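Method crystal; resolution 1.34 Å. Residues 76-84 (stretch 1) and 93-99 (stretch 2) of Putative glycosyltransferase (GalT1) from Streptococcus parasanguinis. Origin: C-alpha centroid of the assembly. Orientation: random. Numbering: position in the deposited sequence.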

ATOM      1  N   LEU A  76      -2.125  -9.850   1.483  1.00 12.13           N
ATOM      2  CA  LEU A  76      -0.779 -10.354   1.754  1.00 10.76           C
ATOM      3  C   LEU A  76       0.051 -10.314   0.478  1.00 10.89           C
ATOM      4  O   LEU A  76      -0.495 -10.226  -0.621  1.00 10.87           O
ATOM      5  N   PRO A  77       1.380 -10.395   0.609  1.00 11.53           N
ATOM      6  CA  PRO A  77       2.197 -10.470  -0.604  1.00 11.19           C
ATOM      7  C   PRO A  77       1.804 -11.681  -1.455  1.00 11.15           C
ATOM      8  O   PRO A  77       1.600 -12.776  -0.933  1.00 11.62           O
ATOM      9  N   ASP A  78       1.712 -11.489  -2.763  1.00 11.01           N
ATOM     10  CA  ASP A  78       1.226 -12.547  -3.642  1.00 13.01           C
ATOM     11  C   ASP A  78       2.420 -13.372  -4.106  1.00 11.97           C
ATOM     12  O   ASP A  78       2.855 -13.271  -5.250  1.00 13.81           O
ATOM     13  N   VAL A  79       2.955 -14.180  -3.196  1.00 11.29           N
ATOM     14  CA  VAL A  79       4.241 -14.837  -3.411  1.00 12.52           C
ATOM     15  C   VAL A  79       4.221 -16.309  -3.025  1.00 12.03           C
ATOM     16  O   VAL A  79       5.251 -16.988  -3.072  1.00 13.78           O
ATOM     17  N   PHE A  80       3.047 -16.799  -2.648  1.00 12.90           N
ATOM     18  CA  PHE A  80       2.929 -18.157  -2.127  1.00 13.80           C
ATOM     19  C   PHE A  80       2.663 -19.185  -3.216  1.00 13.75           C
ATOM     20  O   PHE A  80       2.926 -20.373  -3.034  1.00 16.84           O
ATOM     21  N   SER A  81       2.166 -18.716  -4.352  1.00 15.87           N
ATOM     22  CA  SER A  81       2.054 -19.540  -5.549  1.00 17.49           C
ATOM     23  C   SER A  81       2.476 -18.712  -6.756  1.00 17.34           C
ATOM     24  O   SER A  81       2.416 -17.480  -6.732  1.00 16.90           O
ATOM     25  N   ASN A  82       2.926 -19.393  -7.800  1.00 19.00           N
ATOM     26  CA  ASN A  82       3.309 -18.737  -9.043  1.00 18.16           C
ATOM     27  C   ASN A  82       4.336 -17.633  -8.809  1.00 17.46           C
ATOM     28  O   ASN A  82       4.213 -16.515  -9.313  1.00 17.77           O
ATOM     29  N   MET A  83       5.356 -17.969  -8.032  1.00 16.31           N
ATOM     30  CA  MET A  83       6.462 -17.063  -7.773  1.00 16.75           C
ATOM     31  C   MET A  83       7.235 -16.747  -9.056  1.00 16.87           C
ATOM     32  O   MET A  83       7.919 -15.728  -9.141  1.00 16.78           O
ATOM     33  N   ASP A  84       7.108 -17.611 -10.064  1.00 16.63           N
ATOM     34  CA  ASP A  84       7.822 -17.424 -11.329  1.00 18.13           C
ATOM     35  C   ASP A  84       7.417 -16.158 -12.105  1.00 18.35           C
ATOM     36  O   ASP A  84       8.066 -15.799 -13.086  1.00 19.56           O
ATOM     37  N   PHE A  93      14.201 -12.413  -2.537  1.00 13.16           N
ATOM     38  CA  PHE A  93      13.781 -11.609  -1.399  1.00 12.40           C
ATOM     39  C   PHE A  93      12.570 -12.220  -0.689  1.00 12.83           C
ATOM     40  O   PHE A  93      12.542 -12.366   0.543  1.00 12.21           O
ATOM     41  N   TRP A  94      11.552 -12.565  -1.470  1.00 11.49           N
ATOM     42  CA  TRP A  94      10.289 -13.007  -0.887  1.00 11.94           C
ATOM     43  C   TRP A  94      10.366 -14.393  -0.261  1.00 11.17           C
ATOM     44  O   TRP A  94       9.777 -14.637   0.793  1.00 13.17           O
ATOM     45  N   GLU A  95      11.096 -15.307  -0.887  1.00 11.54           N
ATOM     46  CA  GLU A  95      11.259 -16.620  -0.276  1.00 12.58           C
ATOM     47  C   GLU A  95      12.047 -16.512   1.030  1.00 11.45           C
ATOM     48  O   GLU A  95      11.685 -17.130   2.030  1.00 12.61           O
ATOM     49  N   ARG A  96      13.111 -15.703   1.041  1.00 12.20           N
ATOM     50  CA  ARG A  96      13.845 -15.485   2.292  1.00 13.57           C
ATOM     51  C   ARG A  96      12.914 -14.931   3.362  1.00 12.82           C
ATOM     52  O   ARG A  96      12.978 -15.326   4.530  1.00 14.13           O
ATOM     53  N   HIS A  97      12.044 -14.018   2.946  1.00 10.69           N
ATOM     54  CA  HIS A  97      11.122 -13.369   3.857  1.00 11.75           C
ATOM     55  C   HIS A  97      10.154 -14.353   4.479  1.00 12.02           C
ATOM     56  O   HIS A  97      10.027 -14.417   5.707  1.00 12.62           O
ATOM     57  N   PHE A  98       9.445 -15.121   3.655  1.00 12.52           N
ATOM     58  CA  PHE A  98       8.439 -15.978   4.252  1.00 12.56           C
ATOM     59  C   PHE A  98       9.022 -17.206   4.945  1.00 14.42           C
ATOM     60  O   PHE A  98       8.374 -17.790   5.805  1.00 14.62           O
ATOM     61  N   LEU A  99      10.258 -17.560   4.610  1.00 12.33           N
ATOM     62  CA  LEU A  99      10.952 -18.601   5.359  1.00 13.63           C
ATOM     63  C   LEU A  99      11.347 -18.094   6.755  1.00 14.39           C
ATOM     64  O   LEU A  99      11.160 -18.790   7.760  1.00 17.16           O
TER

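The contact between residues 76-84 and the helix 93-99 is a small and predominantly apolar one, in which four side chains of an irregular segment pack against two aromatic residues of the helix and no hydrogen bond passes between them. About 316 Å² of surface is buried, both sides summed, and the backbones come nearest where the CA atoms of Val79 and Trp94 lie 6.8 Å apart.

The helix presents Trp94 and Phe98, residues one turn apart, as its two main contact surfaces. The backbone hydrogen bond from Phe98 N to Trp94 O (2.9 Å) belongs to the helical pattern that holds them on the same side, and both CA-to-CB bonds point toward the loop. Trp94 has chi1 m (-77°) and chi2 at 113°, which lays one face of its indole over the first part of the loop. Pro77 and Val79 share that face, which the broad indole makes long enough for both. Pro77 CB sits 4.0 Å from the centroid of the Trp94 six-membered ring, 22° off the normal, while Val79 CG1 sits 3.8 Å from the centroid of the Trp94 five-membered ring, 21° off the normal. Both are CH-pi contacts, and the closest atom pairs are similarly close: Pro77 CG to Trp94 CZ3 at 3.6 Å and Val79 CG1 to Trp94 CG at 3.5 Å. A proline suits such a place because its compact ring offers CH groups to an aromatic face, and here the pucker is C-gamma exo.

Val79 is the central residue of the loop's side. Its branched side chain, with chi1 m, divides between the two aromatics: CG1 lies over the indole, whereas Val79 CG2 reaches Phe98 CD1 at 3.7 Å. Its carbonyl also approaches the second ring, Val79 O lying 3.5 Å from Phe98 CE1. A beta-branched residue can thus fill the space between two rings without a long side chain.

Phe98 adopts chi1 p (64°), with chi2 at -126°, and its ring is large enough to meet three loop residues. Besides Val79 it touches Phe80, whose CA-to-CB bond points sideways but whose long ring, with chi1 m, comes nearer at its end. Phe80 CE1 is 3.8 Å from Phe98 CD1; the ring centroids are 5.4 Å apart and the planes inclined at 34°, an oblique aromatic pair.

Met83, in a 3-10 segment, completes the contact. With chi1 t, chi2 p and chi3 at 95°, its flexible thioether chain reaches the helix, where Met83 CE lies 3.8 Å from Trp94 CB and also 3.8 Å from Phe98 CE1. Met83 CE is likewise 3.8 Å from Glu95 N, and the side chain of Glu95, directed sideways, is only grazed.

Apart from that marginal contact of Glu95, the polar side chains stay out of this interface. Asp78, with chi1 t, is out of reach of the helix, and its carboxylate oxygens are hydrogen-bonded just outside the two stretches. His97 points toward the loop but makes no contact with it, and its NE2 is satisfied elsewhere in the structure.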

ATOM      1  CB  LEU A  76      -0.853 -11.809   2.205  1.00 13.25           C
ATOM      2  CG  LEU A  76      -0.970 -12.092   3.700  1.00 27.17           C
ATOM      3  CD1 LEU A  76      -1.771 -11.065   4.443  1.00 35.29           C
ATOM      4  CD2 LEU A  76      -1.513 -13.512   3.920  1.00 20.52           C
ATOM      5  CB  PRO A  77       3.626 -10.609  -0.050  1.00 12.62           C
ATOM      6  CG  PRO A  77       3.559 -10.015   1.354  1.00 13.70           C
ATOM      7  CD  PRO A  77       2.196 -10.440   1.835  1.00 12.15           C
ATOM      8  CB  ASP A  78       0.453 -11.932  -4.818  1.00 13.18           C
ATOM      9  CG  ASP A  78      -0.173 -12.969  -5.722  1.00 14.31           C
ATOM     10  OD1 ASP A  78      -0.096 -14.175  -5.412  1.00 14.84           O
ATOM     11  OD2 ASP A  78      -0.756 -12.566  -6.752  1.00 15.41           O
ATOM     12  CB  VAL A  79       5.364 -14.140  -2.611  1.00 13.93           C
ATOM     13  CG1 VAL A  79       5.523 -12.694  -3.051  1.00 13.97           C
ATOM     14  CG2 VAL A  79       5.097 -14.223  -1.119  1.00 13.38           C
ATOM     15  CB  PHE A  80       1.884 -18.188  -1.013  1.00 14.47           C
ATOM     16  CG  PHE A  80       2.228 -17.270   0.119  1.00 14.56           C
ATOM     17  CD1 PHE A  80       3.262 -17.588   0.986  1.00 17.01           C
ATOM     18  CD2 PHE A  80       1.554 -16.078   0.288  1.00 17.26           C
ATOM     19  CE1 PHE A  80       3.603 -16.739   2.011  1.00 17.87           C
ATOM     20  CE2 PHE A  80       1.898 -15.219   1.315  1.00 19.24           C
ATOM     21  CZ  PHE A  80       2.919 -15.552   2.176  1.00 19.37           C
ATOM     22  CB  SER A  81       0.622 -20.044  -5.729  1.00 21.41           C
ATOM     23  OG  SER A  81       0.301 -21.027  -4.754  1.00 27.54           O
ATOM     24  CB  ASN A  82       2.069 -18.215  -9.782  1.00 19.48           C
ATOM     25  CG  ASN A  82       2.331 -17.984 -11.257  1.00 22.49           C
ATOM     26  OD1 ASN A  82       3.366 -18.399 -11.784  1.00 29.09           O
ATOM     27  ND2 ASN A  82       1.389 -17.335 -11.937  1.00 27.15           N
ATOM     28  CB  MET A  83       7.393 -17.674  -6.714  1.00 20.94           C
ATOM     29  CG  MET A  83       8.617 -16.831  -6.406  1.00 21.97           C
ATOM     30  SD  MET A  83       8.238 -15.465  -5.285  1.00 20.25           S
ATOM     31  CE  MET A  83       8.668 -16.219  -3.722  1.00 16.09           C
ATOM     32  CB  ASP A  84       7.675 -18.658 -12.232  1.00 20.38           C
ATOM     33  CG  ASP A  84       8.433 -19.866 -11.709  1.00 21.39           C
ATOM     34  OD1 ASP A  84       9.158 -19.735 -10.698  1.00 23.26           O
ATOM     35  OD2 ASP A  84       8.327 -20.947 -12.326  1.00 29.06           O
ATOM     36  CB  PHE A  93      13.440 -10.178  -1.824  1.00 12.71           C
ATOM     37  CG  PHE A  93      12.864  -9.368  -0.709  1.00 13.19           C
ATOM     38  CD1 PHE A  93      13.695  -8.739   0.207  1.00 17.10           C
ATOM     39  CD2 PHE A  93      11.489  -9.284  -0.536  1.00 13.55           C
ATOM     40  CE1 PHE A  93      13.162  -8.022   1.262  1.00 18.46           C
ATOM     41  CE2 PHE A  93      10.952  -8.567   0.519  1.00 14.86           C
ATOM     42  CZ  PHE A  93      11.785  -7.935   1.416  1.00 16.33           C
ATOM     43  CB  TRP A  94       9.140 -12.897  -1.897  1.00 12.16           C
ATOM     44  CG  TRP A  94       8.696 -11.471  -2.039  1.00 11.28           C
ATOM     45  CD1 TRP A  94       8.817 -10.672  -3.142  1.00 14.87           C
ATOM     46  CD2 TRP A  94       8.073 -10.669  -1.028  1.00 11.07           C
ATOM     47  NE1 TRP A  94       8.306  -9.426  -2.876  1.00 13.45           N
ATOM     48  CE2 TRP A  94       7.837  -9.399  -1.589  1.00 12.87           C
ATOM     49  CE3 TRP A  94       7.689 -10.905   0.301  1.00 12.62           C
ATOM     50  CZ2 TRP A  94       7.236  -8.367  -0.870  1.00 13.85           C
ATOM     51  CZ3 TRP A  94       7.092  -9.882   1.010  1.00 13.52           C
ATOM     52  CH2 TRP A  94       6.868  -8.631   0.424  1.00 15.97           C
ATOM     53  CB  GLU A  95      11.925 -17.602  -1.237  1.00 14.69           C
ATOM     54  CG  GLU A  95      12.084 -18.976  -0.604  1.00 16.92           C
ATOM     55  CD  GLU A  95      12.575 -20.050  -1.562  1.00 18.68           C
ATOM     56  OE1 GLU A  95      11.904 -20.307  -2.586  1.00 18.70           O
ATOM     57  OE2 GLU A  95      13.619 -20.657  -1.272  1.00 17.75           O
ATOM     58  CB  ARG A  96      15.020 -14.524   2.111  1.00 15.55           C
ATOM     59  CG  ARG A  96      16.171 -15.063   1.283  1.00 18.64           C
ATOM     60  CD  ARG A  96      16.986 -16.050   2.081  1.00 33.51           C
ATOM     61  NE  ARG A  96      16.464 -17.400   1.959  1.00 31.67           N
ATOM     62  CZ  ARG A  96      16.866 -18.418   2.712  1.00 27.31           C
ATOM     63  NH1 ARG A  96      17.782 -18.235   3.654  1.00 35.57           N
ATOM     64  NH2 ARG A  96      16.353 -19.615   2.523  1.00 22.48           N
ATOM     65  CB  HIS A  97      10.343 -12.267   3.135  1.00 12.33           C
ATOM     66  CG  HIS A  97       9.217 -11.702   3.947  1.00 13.61           C
ATOM     67  ND1 HIS A  97       9.411 -10.751   4.926  1.00 14.36           N
ATOM     68  CD2 HIS A  97       7.889 -11.972   3.942  1.00 15.60           C
ATOM     69  CE1 HIS A  97       8.249 -10.451   5.482  1.00 14.27           C
ATOM     70  NE2 HIS A  97       7.310 -11.182   4.907  1.00 15.30           N
ATOM     71  CB  PHE A  98       7.244 -16.276   3.325  1.00 15.18           C
ATOM     72  CG  PHE A  98       7.572 -17.046   2.077  1.00 15.91           C
ATOM     73  CD1 PHE A  98       7.204 -16.546   0.839  1.00 15.65           C
ATOM     74  CD2 PHE A  98       8.168 -18.292   2.141  1.00 17.57           C
ATOM     75  CE1 PHE A  98       7.462 -17.260  -0.324  1.00 19.77           C
ATOM     76  CE2 PHE A  98       8.426 -19.013   0.985  1.00 19.43           C
ATOM     77  CZ  PHE A  98       8.066 -18.495  -0.250  1.00 19.05           C
ATOM     78  CB  LEU A  99      12.161 -19.137   4.576  1.00 14.51           C
ATOM     79  CG  LEU A  99      11.812 -20.033   3.383  1.00 15.94           C
ATOM     80  CD1 LEU A  99      13.066 -20.414   2.593  1.00 18.83           C
ATOM     81  CD2 LEU A  99      11.059 -21.278   3.843  1.00 17.45           C
TER